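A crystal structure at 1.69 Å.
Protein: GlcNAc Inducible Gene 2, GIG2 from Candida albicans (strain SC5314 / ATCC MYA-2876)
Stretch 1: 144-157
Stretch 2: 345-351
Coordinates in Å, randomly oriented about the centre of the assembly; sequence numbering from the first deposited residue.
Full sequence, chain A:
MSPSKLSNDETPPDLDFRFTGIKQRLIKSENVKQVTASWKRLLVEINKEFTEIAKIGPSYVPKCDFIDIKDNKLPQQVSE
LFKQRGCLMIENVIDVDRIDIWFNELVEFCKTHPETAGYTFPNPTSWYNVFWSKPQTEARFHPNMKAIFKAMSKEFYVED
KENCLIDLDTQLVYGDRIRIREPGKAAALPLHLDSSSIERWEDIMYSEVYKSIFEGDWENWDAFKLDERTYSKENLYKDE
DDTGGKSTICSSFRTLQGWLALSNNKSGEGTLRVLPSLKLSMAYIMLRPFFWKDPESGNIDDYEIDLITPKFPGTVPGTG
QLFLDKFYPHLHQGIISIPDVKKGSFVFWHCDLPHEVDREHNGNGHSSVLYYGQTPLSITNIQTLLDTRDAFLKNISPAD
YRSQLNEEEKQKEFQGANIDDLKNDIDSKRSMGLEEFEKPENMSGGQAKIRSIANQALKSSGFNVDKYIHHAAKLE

Stretch 1 144-157: NMKAIFKAMSKEFY
Stretch 2 (345-351) SFVFWHC

The helix of the first stretch, already under way at Asn-144, lies over strand 346-350 with both running the same way, axes 24° apart and 11.1 Å at closest approach. Helical i to i+4 bonds, such as Met-152 N to Ile-148 O at 2.9 Å, hold the backbone as far as Ser-153 N to Phe-149 O at 3.0 Å; Ser-153 to Phe-156 form a type I turn, with Phe-156 N bonded to Ser-153 O at 3.2 Å. In register, Met-145 CA lies 8.6 Å from Phe-346 CA, and Met-152 CA 8.9 Å from Phe-348 CA. No hydrogen bond crosses; the contact is apolar and aromatic, burying 368 Å².

Ser-345 (chi1 m) points away from the helix. Phe-346 (phi/psi -120/135, chi1 t, chi2 -80°) points toward it: Ile-148 (p, t) brings CD1 to 3.5 Å from Phe-346 CG, and Met-145 (m, m, p) curls its sulfur inward, SD 3.7 Å from Phe-346 CD2, an oblique sulfur-aromatic contact. Phe-149 (m, chi2 85°) turns its edge to the Phe-346 face, offset, with planes at 77°. Strand alternation sends Val-347 (t) away.

Phe-348 (-116/142, chi1 m, chi2 -71°) has the largest covered area. Its edge meets the face of Phe-149, planes at 79° and ring centroids 5.0 Å apart, so ring hydrogens face pi electrons; Phe-348 CE1 is 3.6 Å from Phe-149 CZ. Over the Phe-348 face, Met-152 (m, m, m) sets CG 3.5 Å from Phe-348 CE2 in a CH-pi contact. Ile-148 CD1 also reaches Phe-348 CE2, at 3.8 Å, thus touching both strand phenylalanines.

Trp-349 (p, chi2 103°) points away. His-350 (-58/140, chi1 t, chi2 -87°) starts sideways, but its ring meets Phe-156 (m, chi2 -92°), a loop residue: His-350 NE2 is 3.8 Å from Phe-156 CE1, rim to rim, planes at 22°. Cys-351 (-54/-21, chi1 p) leaves the strand without contact.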

ATOM      1  N   ASN A 144      12.386 -14.300  -9.813  1.00 13.18           N
ATOM      2  CA  ASN A 144      13.038 -13.233  -9.072  1.00 15.05           C
ATOM      3  C   ASN A 144      11.969 -12.364  -8.428  1.00 13.95           C
ATOM      4  O   ASN A 144      12.177 -11.785  -7.361  1.00 14.59           O
ATOM      5  CB  ASN A 144      13.921 -12.394  -9.997  1.00 16.24           C
ATOM      6  CG  ASN A 144      15.196 -13.113 -10.393  1.00 18.52           C
ATOM      7  OD1 ASN A 144      15.430 -14.253  -9.994  1.00 17.89           O
ATOM      8  ND2 ASN A 144      16.029 -12.445 -11.184  1.00 18.53           N
ATOM      9  N   MET A 145      10.806 -12.218  -9.029  1.00 13.58           N
ATOM     10  CA  MET A 145       9.755 -11.416  -8.430  1.00 14.09           C
ATOM     11  C   MET A 145       9.133 -12.207  -7.277  1.00 13.45           C
ATOM     12  O   MET A 145       8.921 -11.679  -6.245  1.00 15.42           O
ATOM     13  CB  MET A 145       8.680 -11.025  -9.415  1.00 18.21           C
ATOM     14  CG  MET A 145       9.264 -10.197 -10.529  1.00 22.75           C
ATOM     15  SD  MET A 145       9.602  -8.574  -9.900  1.00 38.00           S
ATOM     16  CE  MET A 145      11.011  -8.892  -8.872  1.00 43.46           C
ATOM     17  N   LYS A 146       8.822 -13.482  -7.501  1.00 13.40           N
ATOM     18  CA  LYS A 146       8.296 -14.264  -6.385  1.00 13.14           C
ATOM     19  C   LYS A 146       9.247 -14.188  -5.163  1.00 12.82           C
ATOM     20  O   LYS A 146       8.811 -14.135  -4.020  1.00 12.77           O
ATOM     21  CB  LYS A 146       8.124 -15.722  -6.784  1.00 13.53           C
ATOM     22  CG  LYS A 146       6.985 -15.882  -7.827  1.00 14.82           C
ATOM     23  CD  LYS A 146       6.756 -17.386  -8.102  1.00 18.72           C
ATOM     24  CE  LYS A 146       5.492 -17.602  -8.885  1.00 22.95           C
ATOM     25  NZ  LYS A 146       5.128 -19.024  -9.078  1.00 27.76           N
ATOM     26  N   ALA A 147      10.524 -14.259  -5.436  1.00 11.82           N
ATOM     27  CA  ALA A 147      11.559 -14.231  -4.409  1.00 12.00           C
ATOM     28  C   ALA A 147      11.501 -12.960  -3.586  1.00 13.73           C
ATOM     29  O   ALA A 147      11.537 -13.007  -2.342  1.00 13.98           O
ATOM     30  CB  ALA A 147      12.955 -14.415  -5.010  1.00 12.75           C
ATOM     31  N   ILE A 148      11.410 -11.814  -4.229  1.00 14.58           N
ATOM     32  CA  ILE A 148      11.402 -10.568  -3.447  1.00 12.26           C
ATOM     33  C   ILE A 148      10.139 -10.418  -2.644  1.00 11.98           C
ATOM     34  O   ILE A 148      10.182  -9.926  -1.527  1.00 12.59           O
ATOM     35  CB  ILE A 148      11.676  -9.270  -4.247  1.00 13.11           C
ATOM     36  CG1 ILE A 148      10.573  -9.002  -5.236  1.00 12.50           C
ATOM     37  CG2 ILE A 148      13.059  -9.368  -4.942  1.00 12.74           C
ATOM     38  CD1 ILE A 148      10.763  -7.709  -6.030  1.00 13.12           C
ATOM     39  N   PHE A 149       9.013 -10.873  -3.154  1.00 11.70           N
ATOM     40  CA  PHE A 149       7.799 -10.881  -2.326  1.00 12.16           C
ATOM     41  C   PHE A 149       7.926 -11.817  -1.126  1.00 12.24           C
ATOM     42  O   PHE A 149       7.462 -11.467  -0.046  1.00 11.83           O
ATOM     43  CB  PHE A 149       6.573 -11.158  -3.194  1.00 12.26           C
ATOM     44  CG  PHE A 149       6.100  -9.937  -3.919  1.00 11.74           C
ATOM     45  CD1 PHE A 149       6.659  -9.564  -5.127  1.00 13.37           C
ATOM     46  CD2 PHE A 149       5.144  -9.103  -3.334  1.00 13.32           C
ATOM     47  CE1 PHE A 149       6.247  -8.390  -5.800  1.00 13.33           C
ATOM     48  CE2 PHE A 149       4.690  -7.929  -3.999  1.00 14.19           C
ATOM     49  CZ  PHE A 149       5.257  -7.557  -5.209  1.00 13.29           C
ATOM     50  N   LYS A 150       8.550 -12.989  -1.301  1.00 13.68           N
ATOM     51  CA  LYS A 150       8.780 -13.887  -0.184  1.00 14.98           C
ATOM     52  C   LYS A 150       9.619 -13.172   0.859  1.00 13.12           C
ATOM     53  O   LYS A 150       9.315 -13.205   2.040  1.00 14.07           O
ATOM     54  CB  LYS A 150       9.482 -15.182  -0.582  1.00 18.73           C
ATOM     55  CG  LYS A 150       8.659 -16.199  -1.304  1.00 27.86           C
ATOM     56  CD  LYS A 150       9.552 -17.383  -1.725  1.00 34.04           C
ATOM     57  CE  LYS A 150       9.151 -18.077  -3.044  1.00 40.97           C
ATOM     58  NZ  LYS A 150      10.229 -18.046  -4.108  1.00 42.21           N
ATOM     59  N   ALA A 151      10.643 -12.461   0.434  1.00 12.26           N
ATOM     60  CA  ALA A 151      11.562 -11.803   1.386  1.00 12.05           C
ATOM     61  C   ALA A 151      10.831 -10.658   2.132  1.00 12.38           C
ATOM     62  O   ALA A 151      10.929 -10.526   3.334  1.00 12.48           O
ATOM     63  CB  ALA A 151      12.742 -11.259   0.657  1.00 13.06           C
ATOM     64  N   MET A 152      10.028  -9.880   1.398  1.00 11.31           N
ATOM     65  CA  MET A 152       9.207  -8.827   2.042  1.00 12.27           C
ATOM     66  C   MET A 152       8.235  -9.344   3.037  1.00 12.38           C
ATOM     67  O   MET A 152       8.055  -8.729   4.090  1.00 12.20           O
ATOM     68  CB  MET A 152       8.494  -7.926   1.034  1.00 12.51           C
ATOM     69  CG  MET A 152       9.487  -7.166   0.060  1.00 12.84           C
ATOM     70  SD  MET A 152      10.934  -6.433   0.746  1.00 13.72           S
ATOM     71  CE  MET A 152      10.221  -4.996   1.555  1.00 13.47           C
ATOM     72  N   SER A 153       7.634 -10.487   2.745  1.00 13.86           N
ATOM     73  CA  SER A 153       6.587 -11.067   3.613  1.00 13.32           C
ATOM     74  C   SER A 153       7.147 -11.441   4.994  1.00 14.48           C
ATOM     75  O   SER A 153       6.400 -11.391   5.968  1.00 13.02           O
ATOM     76  CB  SER A 153       5.967 -12.285   2.955  1.00 13.43           C
ATOM     77  OG  SER A 153       6.756 -13.440   3.119  1.00 15.35           O
ATOM     78  N   LYS A 154       8.432 -11.744   5.057  1.00 13.04           N
ATOM     79  CA  LYS A 154       9.119 -12.011   6.328  1.00 14.84           C
ATOM     80  C   LYS A 154       9.403 -10.808   7.229  1.00 14.94           C
ATOM     81  O   LYS A 154       9.785 -10.972   8.385  1.00 13.38           O
ATOM     82  CB  LYS A 154      10.410 -12.723   6.030  1.00 17.39           C
ATOM     83  CG  LYS A 154      10.161 -14.043   5.315  1.00 20.16           C
ATOM     84  CD  LYS A 154      11.516 -14.684   5.176  1.00 24.81           C
ATOM     85  CE  LYS A 154      11.483 -16.097   4.633  1.00 27.44           C
ATOM     86  NZ  LYS A 154      10.710 -16.237   3.445  1.00 33.62           N
ATOM     87  N   GLU A 155       9.173  -9.613   6.712  1.00 13.73           N
ATOM     88  CA  GLU A 155       9.264  -8.399   7.516  1.00 14.03           C
ATOM     89  C   GLU A 155       7.983  -8.205   8.298  1.00 12.52           C
ATOM     90  O   GLU A 155       7.979  -7.532   9.339  1.00 14.35           O
ATOM     91  CB  GLU A 155       9.557  -7.252   6.643  1.00 14.46           C
ATOM     92  CG  GLU A 155      10.856  -7.435   5.802  1.00 14.44           C
ATOM     93  CD  GLU A 155      12.120  -7.432   6.674  1.00 17.81           C
ATOM     94  OE1 GLU A 155      12.144  -6.618   7.641  1.00 17.80           O
ATOM     95  OE2 GLU A 155      13.072  -8.277   6.460  1.00 15.53           O
ATOM     96  N   PHE A 156       6.899  -8.819   7.856  1.00 10.29           N
ATOM     97  CA  PHE A 156       5.600  -8.698   8.596  1.00 10.13           C
ATOM     98  C   PHE A 156       5.402  -9.959   9.473  1.00 10.32           C
ATOM     99  O   PHE A 156       6.082 -11.030   9.304  1.00 10.67           O
ATOM    100  CB  PHE A 156       4.438  -8.554   7.593  1.00  9.69           C
ATOM    101  CG  PHE A 156       4.424  -7.245   6.896  1.00  9.12           C
ATOM    102  CD1 PHE A 156       3.681  -6.197   7.443  1.00 10.17           C
ATOM    103  CD2 PHE A 156       5.054  -7.077   5.689  1.00 10.43           C
ATOM    104  CE1 PHE A 156       3.658  -4.981   6.838  1.00 11.05           C
ATOM    105  CE2 PHE A 156       5.046  -5.853   5.049  1.00  9.79           C
ATOM    106  CZ  PHE A 156       4.355  -4.815   5.619  1.00 10.16           C
ATOM    107  N   TYR A 157       4.513  -9.862  10.450  1.00 10.65           N
ATOM    108  CA  TYR A 157       4.232 -10.971  11.322  1.00 10.55           C
ATOM    109  C   TYR A 157       2.927 -10.838  12.022  1.00 11.74           C
ATOM    110  O   TYR A 157       2.321  -9.762  12.019  1.00 11.59           O
ATOM    111  CB  TYR A 157       5.354 -11.033  12.399  1.00 12.25           C
ATOM    112  CG  TYR A 157       5.333  -9.965  13.446  1.00 12.48           C
ATOM    113  CD1 TYR A 157       5.855  -8.723  13.194  1.00 12.72           C
ATOM    114  CD2 TYR A 157       4.750 -10.206  14.693  1.00 14.02           C
ATOM    115  CE1 TYR A 157       5.901  -7.724  14.188  1.00 15.74           C
ATOM    116  CE2 TYR A 157       4.766  -9.232  15.696  1.00 14.74           C
ATOM    117  CZ  TYR A 157       5.378  -7.998  15.447  1.00 15.04           C
ATOM    118  OH  TYR A 157       5.356  -7.005  16.358  1.00 17.00           O
ATOM    119  N   SER A 345      14.663  -2.761 -11.574  1.00 12.61           N
ATOM    120  CA  SER A 345      14.554  -2.562 -10.139  1.00 14.01           C
ATOM    121  C   SER A 345      13.094  -2.633  -9.739  1.00 15.20           C
ATOM    122  O   SER A 345      12.202  -2.421 -10.530  1.00 12.60           O
ATOM    123  CB  SER A 345      15.061  -1.188  -9.694  1.00 13.57           C
ATOM    124  OG  SER A 345      16.450  -1.137  -9.975  1.00 16.13           O
ATOM    125  N   PHE A 346      12.890  -2.994  -8.486  1.00 12.78           N
ATOM    126  CA  PHE A 346      11.566  -3.056  -7.874  1.00 11.09           C
ATOM    127  C   PHE A 346      11.567  -2.098  -6.712  1.00 10.67           C
ATOM    128  O   PHE A 346      12.506  -2.141  -5.902  1.00 12.72           O
ATOM    129  CB  PHE A 346      11.168  -4.457  -7.487  1.00 11.57           C
ATOM    130  CG  PHE A 346       9.709  -4.665  -7.424  1.00 10.57           C
ATOM    131  CD1 PHE A 346       8.987  -4.253  -6.306  1.00 10.58           C
ATOM    132  CD2 PHE A 346       9.008  -5.170  -8.491  1.00 10.60           C
ATOM    133  CE1 PHE A 346       7.646  -4.375  -6.278  1.00 11.70           C
ATOM    134  CE2 PHE A 346       7.644  -5.308  -8.442  1.00 10.31           C
ATOM    135  CZ  PHE A 346       6.965  -4.901  -7.373  1.00 11.34           C
ATOM    136  N   VAL A 347      10.491  -1.294  -6.583  1.00 10.14           N
ATOM    137  CA  VAL A 347      10.360  -0.351  -5.514  1.00  9.95           C
ATOM    138  C   VAL A 347       9.120  -0.741  -4.679  1.00 10.79           C
ATOM    139  O   VAL A 347       8.021  -0.850  -5.228  1.00 10.36           O
ATOM    140  CB  VAL A 347      10.306   1.102  -5.986  1.00 10.89           C
ATOM    141  CG1 VAL A 347       9.833   2.063  -4.901  1.00 11.90           C
ATOM    142  CG2 VAL A 347      11.654   1.514  -6.582  1.00 11.18           C
ATOM    143  N   PHE A 348       9.316  -0.842  -3.383  1.00  9.72           N
ATOM    144  CA  PHE A 348       8.242  -1.136  -2.385  1.00 10.00           C
ATOM    145  C   PHE A 348       8.074   0.042  -1.432  1.00 11.92           C
ATOM    146  O   PHE A 348       9.054   0.651  -0.986  1.00 10.97           O
ATOM    147  CB  PHE A 348       8.618  -2.316  -1.506  1.00 11.27           C
ATOM    148  CG  PHE A 348       8.510  -3.640  -2.141  1.00 11.76           C
ATOM    149  CD1 PHE A 348       7.265  -4.164  -2.415  1.00 12.96           C
ATOM    150  CD2 PHE A 348       9.660  -4.398  -2.435  1.00 13.98           C
ATOM    151  CE1 PHE A 348       7.089  -5.421  -3.009  1.00 14.29           C
ATOM    152  CE2 PHE A 348       9.487  -5.659  -3.049  1.00 13.18           C
ATOM    153  CZ  PHE A 348       8.217  -6.154  -3.324  1.00 12.20           C
ATOM    154  N   TRP A 349       6.845   0.342  -1.048  1.00 12.04           N
ATOM    155  CA  TRP A 349       6.636   1.163   0.078  1.00 10.82           C
ATOM    156  C   TRP A 349       5.455   0.631   0.921  1.00 10.76           C
ATOM    157  O   TRP A 349       4.435   0.092   0.444  1.00  9.84           O
ATOM    158  CB  TRP A 349       6.488   2.647  -0.219  1.00 10.11           C
ATOM    159  CG  TRP A 349       5.317   3.047  -1.082  1.00 12.30           C
ATOM    160  CD1 TRP A 349       4.167   3.612  -0.650  1.00 12.89           C
ATOM    161  CD2 TRP A 349       5.190   2.899  -2.504  1.00 11.43           C
ATOM    162  NE1 TRP A 349       3.264   3.838  -1.745  1.00 13.39           N
ATOM    163  CE2 TRP A 349       3.928   3.480  -2.889  1.00 12.84           C
ATOM    164  CE3 TRP A 349       6.038   2.402  -3.509  1.00 12.05           C
ATOM    165  CZ2 TRP A 349       3.511   3.556  -4.221  1.00 12.61           C
ATOM    166  CZ3 TRP A 349       5.581   2.428  -4.856  1.00 14.03           C
ATOM    167  CH2 TRP A 349       4.356   2.991  -5.192  1.00 13.19           C
ATOM    168  N   HIS A 350       5.613   0.813   2.216  1.00 10.26           N
ATOM    169  CA  HIS A 350       4.577   0.448   3.226  1.00 11.02           C
ATOM    170  C   HIS A 350       3.257   1.165   2.977  1.00 11.32           C
ATOM    171  O   HIS A 350       3.208   2.300   2.527  1.00 11.07           O
ATOM    172  CB  HIS A 350       5.058   0.708   4.644  1.00 10.72           C
ATOM    173  CG  HIS A 350       4.259   0.038   5.709  1.00 10.33           C
ATOM    174  ND1 HIS A 350       3.140   0.602   6.271  1.00 11.49           N
ATOM    175  CD2 HIS A 350       4.511  -1.080   6.426  1.00 11.49           C
ATOM    176  CE1 HIS A 350       2.691  -0.167   7.244  1.00 12.44           C
ATOM    177  NE2 HIS A 350       3.508  -1.206   7.353  1.00 12.71           N
ATOM    178  N   CYS A 351       2.155   0.445   3.161  1.00 12.18           N
ATOM    179  CA  CYS A 351       0.839   1.004   2.954  1.00 13.90           C
ATOM    180  C   CYS A 351       0.565   2.285   3.730  1.00 13.24           C
ATOM    181  O   CYS A 351      -0.306   3.059   3.355  1.00 16.66           O
ATOM    182  CB  CYS A 351      -0.274  -0.055   3.216  1.00 16.90           C
ATOM    183  SG  CYS A 351      -0.219  -0.712   4.902  1.00 17.75           S
TER